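Flagellar basal body protein (Helicobacter pylori, PDB 5NPY) probably serves as a building block of the flagellar hook, the curved segment that joins the basal body to the filament. Local coordinates at residues Ala351-Ile363 / Lys370-Ser382. Numbering follows the deposited sequence.
Sequences AIKIPYYSTEVDI and KYLLQSEYYMTNS. With 144 (tris-hydroxymethyl-methyl-ammonium), chain B.
Tyr356 and Glu376 meet diagonally across an antiparallel hairpin: OE2 of Glu376 lies at the edge of the phenol ring and accepts a very short hydrogen bond from Tyr356 OH, 2.5 Å. Ring and carboxylate planes stand 88° apart. A chi1 of 178° swings the long Tyr356 side chain along the strands, carrying its hydroxyl to the acid, while its CD2 touches Tyr378 CE2 at 3.7 Å. Glutamate suits because its two oxygens serve two tyrosines: OE1 is hydrogen-bonded to Tyr403 OH, which helps fix the acid's rotation. Farther along this face, a water links Asp362 OD2 to Lys370 NZ.

On the opposite face, Tyr377 is long enough to span to Thr359, pairing OH with OG1 at 2.9 Å. Threonine's two branches divide the work: Thr359 CG2 packs against Tyr377 CE2 (3.5 Å), whereas OG1 also holds a water that donates to Leu373 O. Toward the turn, branched aliphatic Val361, Ile363 and Leu373 pack well and make this face largely apolar.

Paired backbone hydrogen bonds from Tyr357–Tyr377 to Ile363–Tyr371 hold the register. Beyond them, Thr380 and Asn381 form a classic beta bulge opposite Thr397 and line the tris-hydroxymethyl-methyl-ammonium pocket; Thr380 OG1 and Glu399 hydrogen-bond the ligand. Strand 396-406 flanks 370-381; strand 204-207, on the other side of 346-364, bonds through its backbone to Ile354 and Tyr356; strand 192-198 covers Thr359, Val361 and Tyr377 through Ile195.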
loop_
_atom_site.group_PDB
_atom_site.type_symbol
_atom_site.label_atom_id
_atom_site.label_comp_id
_atom_site.label_asym_id
_atom_site.label_seq_id
_atom_site.Cartn_x
_atom_site.Cartn_y
_atom_site.Cartn_z
ATOM N N ALA A 351 -9.935 28.876 19.207
ATOM C CA ALA A 351 -10.347 27.559 18.742
ATOM C C ALA A 351 -9.138 26.647 18.565
ATOM O O ALA A 351 -8.025 27.096 18.265
ATOM C CB ALA A 351 -11.130 27.663 17.430
ATOM N N ILE A 352 -9.386 25.352 18.734
ATOM C CA ILE A 352 -8.360 24.327 18.876
ATOM C C ILE A 352 -8.347 23.464 17.623
ATOM O O ILE A 352 -9.413 23.115 17.096
ATOM C CB ILE A 352 -8.632 23.466 20.131
ATOM C CG1 ILE A 352 -8.521 24.314 21.391
ATOM C CG2 ILE A 352 -7.711 22.275 20.203
ATOM C CD1 ILE A 352 -7.381 25.305 21.343
ATOM N N LYS A 353 -7.140 23.102 17.157
ATOM C CA LYS A 353 -6.982 22.215 16.012
ATOM C C LYS A 353 -6.103 21.028 16.385
ATOM O O LYS A 353 -5.347 21.063 17.360
ATOM C CB LYS A 353 -6.368 22.937 14.801
ATOM C CG LYS A 353 -7.238 24.028 14.198
ATOM C CD LYS A 353 -6.625 24.592 12.926
ATOM C CE LYS A 353 -7.477 25.713 12.373
ATOM N NZ LYS A 353 -6.678 26.600 11.516
ATOM N N ILE A 354 -6.183 19.992 15.554
ATOM C CA ILE A 354 -5.531 18.706 15.789
ATOM C C ILE A 354 -4.747 18.318 14.537
ATOM O O ILE A 354 -5.222 18.529 13.414
ATOM C CB ILE A 354 -6.572 17.634 16.160
ATOM C CG1 ILE A 354 -5.905 16.341 16.665
ATOM C CG2 ILE A 354 -7.530 17.361 14.968
ATOM C CD1 ILE A 354 -6.912 15.332 17.255
ATOM N N PRO A 355 -3.541 17.772 14.677
ATOM C CA PRO A 355 -2.792 17.330 13.486
ATOM C C PRO A 355 -3.523 16.201 12.756
ATOM O O PRO A 355 -4.131 15.322 13.372
ATOM C CB PRO A 355 -1.437 16.877 14.056
ATOM C CG PRO A 355 -1.305 17.637 15.389
ATOM C CD PRO A 355 -2.742 17.725 15.915
ATOM N N TYR A 356 -3.461 16.245 11.426
ATOM C CA TYR A 356 -4.417 15.555 10.569
ATOM C C TYR A 356 -3.697 15.001 9.352
ATOM O O TYR A 356 -2.639 15.497 8.960
ATOM C CB TYR A 356 -5.553 16.505 10.135
ATOM C CG TYR A 356 -6.573 15.877 9.202
ATOM C CD1 TYR A 356 -6.553 16.119 7.833
ATOM C CD2 TYR A 356 -7.567 15.037 9.702
ATOM C CE1 TYR A 356 -7.511 15.543 6.984
ATOM C CE2 TYR A 356 -8.497 14.456 8.877
ATOM C CZ TYR A 356 -8.478 14.706 7.532
ATOM O OH TYR A 356 -9.451 14.118 6.751
ATOM N N TYR A 357 -4.272 13.948 8.763
ATOM C CA TYR A 357 -3.888 13.517 7.420
ATOM C C TYR A 357 -4.990 12.615 6.873
ATOM O O TYR A 357 -5.892 12.196 7.600
ATOM C CB TYR A 357 -2.523 12.811 7.403
ATOM C CG TYR A 357 -1.928 12.709 5.999
ATOM C CD1 TYR A 357 -1.831 13.839 5.193
ATOM C CD2 TYR A 357 -1.499 11.493 5.478
ATOM C CE1 TYR A 357 -1.299 13.771 3.903
ATOM C CE2 TYR A 357 -0.966 11.395 4.191
ATOM C CZ TYR A 357 -0.868 12.559 3.408
ATOM O OH TYR A 357 -0.357 12.530 2.141
ATOM N N SER A 358 -4.918 12.342 5.570
ATOM C CA SER A 358 -5.879 11.471 4.902
ATOM C C SER A 358 -5.201 10.793 3.719
ATOM O O SER A 358 -4.347 11.389 3.059
ATOM C CB SER A 358 -7.120 12.233 4.428
ATOM O OG SER A 358 -6.740 13.249 3.536
ATOM N N THR A 359 -5.543 9.529 3.494
ATOM C CA THR A 359 -5.004 8.753 2.384
ATOM C C THR A 359 -6.170 8.087 1.679
ATOM O O THR A 359 -7.292 8.071 2.185
ATOM C CB THR A 359 -3.995 7.695 2.850
ATOM O OG1 THR A 359 -4.680 6.686 3.616
ATOM C CG2 THR A 359 -2.876 8.366 3.697
ATOM N N GLU A 360 -5.900 7.535 0.502
ATOM C CA GLU A 360 -6.955 6.978 -0.337
ATOM C C GLU A 360 -6.312 6.032 -1.338
ATOM O O GLU A 360 -5.307 6.382 -1.957
ATOM C CB GLU A 360 -7.732 8.105 -1.032
ATOM C CG GLU A 360 -8.902 7.674 -1.903
ATOM C CD GLU A 360 -9.487 8.845 -2.715
ATOM O OE1 GLU A 360 -10.316 9.609 -2.167
ATOM O OE2 GLU A 360 -9.109 9.003 -3.901
ATOM N N VAL A 361 -6.865 4.828 -1.446
ATOM C CA VAL A 361 -6.358 3.752 -2.294
ATOM C C VAL A 361 -7.484 3.302 -3.225
ATOM O O VAL A 361 -8.639 3.164 -2.798
ATOM C CB VAL A 361 -5.863 2.565 -1.433
ATOM C CG1 VAL A 361 -5.407 1.398 -2.290
ATOM C CG2 VAL A 361 -4.737 3.017 -0.482
ATOM N N ASP A 362 -7.150 3.070 -4.494
ATOM C CA ASP A 362 -8.109 2.503 -5.426
ATOM C C ASP A 362 -8.268 1.016 -5.148
ATOM O O ASP A 362 -7.285 0.270 -5.137
ATOM C CB ASP A 362 -7.664 2.711 -6.876
ATOM C CG ASP A 362 -7.587 4.182 -7.276
ATOM O OD1 ASP A 362 -6.780 4.513 -8.179
ATOM O OD2 ASP A 362 -8.340 5.002 -6.716
ATOM N N ILE A 363 -9.505 0.578 -4.940
ATOM C CA ILE A 363 -9.770 -0.847 -4.780
ATOM C C ILE A 363 -10.908 -1.234 -5.710
ATOM O O ILE A 363 -11.632 -0.380 -6.232
ATOM C CB ILE A 363 -10.087 -1.236 -3.321
ATOM C CG1 ILE A 363 -11.413 -0.615 -2.876
ATOM C CG2 ILE A 363 -8.913 -0.823 -2.404
ATOM C CD1 ILE A 363 -11.943 -1.160 -1.543
ATOM N N LYS A 370 -14.245 0.427 -9.467
ATOM C CA LYS A 370 -13.387 1.102 -8.517
ATOM C C LYS A 370 -14.200 1.606 -7.329
ATOM O O LYS A 370 -15.262 2.212 -7.494
ATOM C CB LYS A 370 -12.645 2.252 -9.195
ATOM C CG LYS A 370 -11.542 2.867 -8.332
ATOM C CD LYS A 370 -10.931 4.094 -9.032
ATOM C CE LYS A 370 -11.918 5.267 -9.082
ATOM N NZ LYS A 370 -11.512 6.338 -10.049
ATOM N N TYR A 371 -13.693 1.325 -6.133
ATOM C CA TYR A 371 -14.106 1.934 -4.883
ATOM C C TYR A 371 -12.878 2.568 -4.236
ATOM O O TYR A 371 -11.740 2.326 -4.648
ATOM C CB TYR A 371 -14.745 0.890 -3.961
ATOM C CG TYR A 371 -16.112 0.436 -4.415
ATOM C CD1 TYR A 371 -17.258 0.930 -3.808
ATOM C CD2 TYR A 371 -16.260 -0.487 -5.445
ATOM C CE1 TYR A 371 -18.517 0.525 -4.208
ATOM C CE2 TYR A 371 -17.519 -0.902 -5.859
ATOM C CZ TYR A 371 -18.646 -0.393 -5.230
ATOM O OH TYR A 371 -19.912 -0.788 -5.620
ATOM N N LEU A 372 -13.104 3.410 -3.233
ATOM C CA LEU A 372 -12.044 4.243 -2.673
ATOM C C LEU A 372 -11.852 3.925 -1.188
ATOM O O LEU A 372 -12.713 4.243 -0.362
ATOM C CB LEU A 372 -12.369 5.718 -2.894
ATOM C CG LEU A 372 -12.455 6.229 -4.345
ATOM C CD1 LEU A 372 -12.943 7.678 -4.328
ATOM C CD2 LEU A 372 -11.120 6.125 -5.123
ATOM N N LEU A 373 -10.727 3.308 -0.847
ATOM C CA LEU A 373 -10.431 2.959 0.546
ATOM C C LEU A 373 -9.809 4.192 1.208
ATOM O O LEU A 373 -8.645 4.539 0.956
ATOM C CB LEU A 373 -9.536 1.722 0.609
ATOM C CG LEU A 373 -9.027 1.249 1.996
ATOM C CD1 LEU A 373 -10.078 1.416 3.033
ATOM C CD2 LEU A 373 -8.587 -0.190 2.013
ATOM N N GLN A 374 -10.594 4.885 2.035
ATOM C CA GLN A 374 -10.160 6.150 2.606
ATOM C C GLN A 374 -9.792 5.984 4.073
ATOM O O GLN A 374 -10.320 5.115 4.780
ATOM C CB GLN A 374 -11.220 7.232 2.445
ATOM C CG GLN A 374 -11.453 7.574 0.969
ATOM C CD GLN A 374 -12.304 8.799 0.735
ATOM O OE1 GLN A 374 -12.773 9.443 1.671
ATOM N NE2 GLN A 374 -12.510 9.128 -0.534
ATOM N N SER A 375 -8.829 6.800 4.500
ATOM C CA SER A 375 -8.351 6.834 5.874
ATOM C C SER A 375 -8.137 8.276 6.257
ATOM O O SER A 375 -7.504 9.019 5.507
ATOM C CB SER A 375 -7.030 6.086 6.064
ATOM O OG SER A 375 -7.226 4.698 6.073
ATOM N N GLU A 376 -8.632 8.650 7.429
ATOM C CA GLU A 376 -8.352 9.938 8.032
ATOM C C GLU A 376 -7.649 9.727 9.371
ATOM O O GLU A 376 -8.035 8.852 10.151
ATOM C CB GLU A 376 -9.633 10.704 8.227
ATOM C CG GLU A 376 -10.551 10.713 7.016
ATOM C CD GLU A 376 -11.714 11.644 7.266
ATOM O OE1 GLU A 376 -12.850 11.170 7.437
ATOM O OE2 GLU A 376 -11.464 12.861 7.386
ATOM N N TYR A 377 -6.639 10.550 9.641
ATOM C CA TYR A 377 -5.707 10.369 10.753
ATOM C C TYR A 377 -5.773 11.583 11.670
ATOM O O TYR A 377 -5.709 12.733 11.204
ATOM C CB TYR A 377 -4.262 10.183 10.233
ATOM C CG TYR A 377 -4.075 9.109 9.149
ATOM C CD1 TYR A 377 -3.364 7.932 9.416
ATOM C CD2 TYR A 377 -4.596 9.282 7.853
ATOM C CE1 TYR A 377 -3.188 6.939 8.430
ATOM C CE2 TYR A 377 -4.408 8.316 6.871
ATOM C CZ TYR A 377 -3.711 7.133 7.166
ATOM O OH TYR A 377 -3.534 6.149 6.199
ATOM N N TYR A 378 -5.888 11.331 12.971
ATOM C CA TYR A 378 -5.923 12.380 13.978
ATOM C C TYR A 378 -4.863 12.053 15.012
ATOM O O TYR A 378 -4.868 10.946 15.560
ATOM C CB TYR A 378 -7.300 12.477 14.634
ATOM C CG TYR A 378 -8.465 12.552 13.659
ATOM C CD1 TYR A 378 -9.166 11.411 13.282
ATOM C CD2 TYR A 378 -8.870 13.757 13.133
ATOM C CE1 TYR A 378 -10.238 11.476 12.384
ATOM C CE2 TYR A 378 -9.917 13.834 12.236
ATOM C CZ TYR A 378 -10.594 12.693 11.867
ATOM O OH TYR A 378 -11.633 12.781 10.980
ATOM N N MET A 379 -3.958 13.001 15.287
ATOM C CA MET A 379 -2.861 12.760 16.232
ATOM C C MET A 379 -3.315 12.958 17.664
ATOM O O MET A 379 -3.933 13.969 17.996
ATOM C CB MET A 379 -1.671 13.669 15.970
ATOM C CG MET A 379 -0.417 13.234 16.727
ATOM S SD MET A 379 1.012 14.191 16.115
ATOM C CE MET A 379 1.167 15.420 17.387
ATOM N N THR A 380 -2.967 12.010 18.522
ATOM C CA THR A 380 -3.498 11.991 19.874
ATOM C C THR A 380 -2.431 12.082 20.942
ATOM O O THR A 380 -2.746 12.470 22.072
ATOM C CB THR A 380 -4.311 10.701 20.115
ATOM O OG1 THR A 380 -3.461 9.557 19.876
ATOM C CG2 THR A 380 -5.515 10.635 19.177
ATOM N N ASN A 381 -1.199 11.715 20.628
ATOM C CA ASN A 381 -0.124 11.670 21.597
ATOM C C ASN A 381 1.186 11.978 20.893
ATOM O O ASN A 381 1.450 11.443 19.814
ATOM C CB ASN A 381 -0.012 10.300 22.282
ATOM C CG ASN A 381 0.846 10.355 23.515
ATOM O OD1 ASN A 381 0.453 10.933 24.523
ATOM N ND2 ASN A 381 2.039 9.791 23.433
ATOM N N SER A 382 2.006 12.817 21.510
ATOM C CA SER A 382 3.301 13.136 20.925
ATOM C C SER A 382 4.410 12.526 21.775
ATOM O O SER A 382 4.256 12.337 22.989
ATOM C CB SER A 382 3.480 14.652 20.793
ATOM O OG SER A 382 3.748 15.211 22.057
HETATM C C1 144 B . -4.335 6.081 24.171
HETATM N N 144 B . -4.537 7.154 23.197
HETATM C C2 144 B . -5.228 8.275 23.836
HETATM O O2 144 B . -6.617 8.091 23.959
HETATM C C3 144 B . -5.341 6.673 22.079
HETATM O O3 144 B . -5.182 7.512 20.957
HETATM C C4 144 B . -3.282 7.682 22.636
HETATM O O4 144 B . -2.056 7.182 23.122
HETATM O O HOH W 1 -6.270 4.965 2.466
HETATM O O HOH W 2 -9.172 7.103 -8.433
#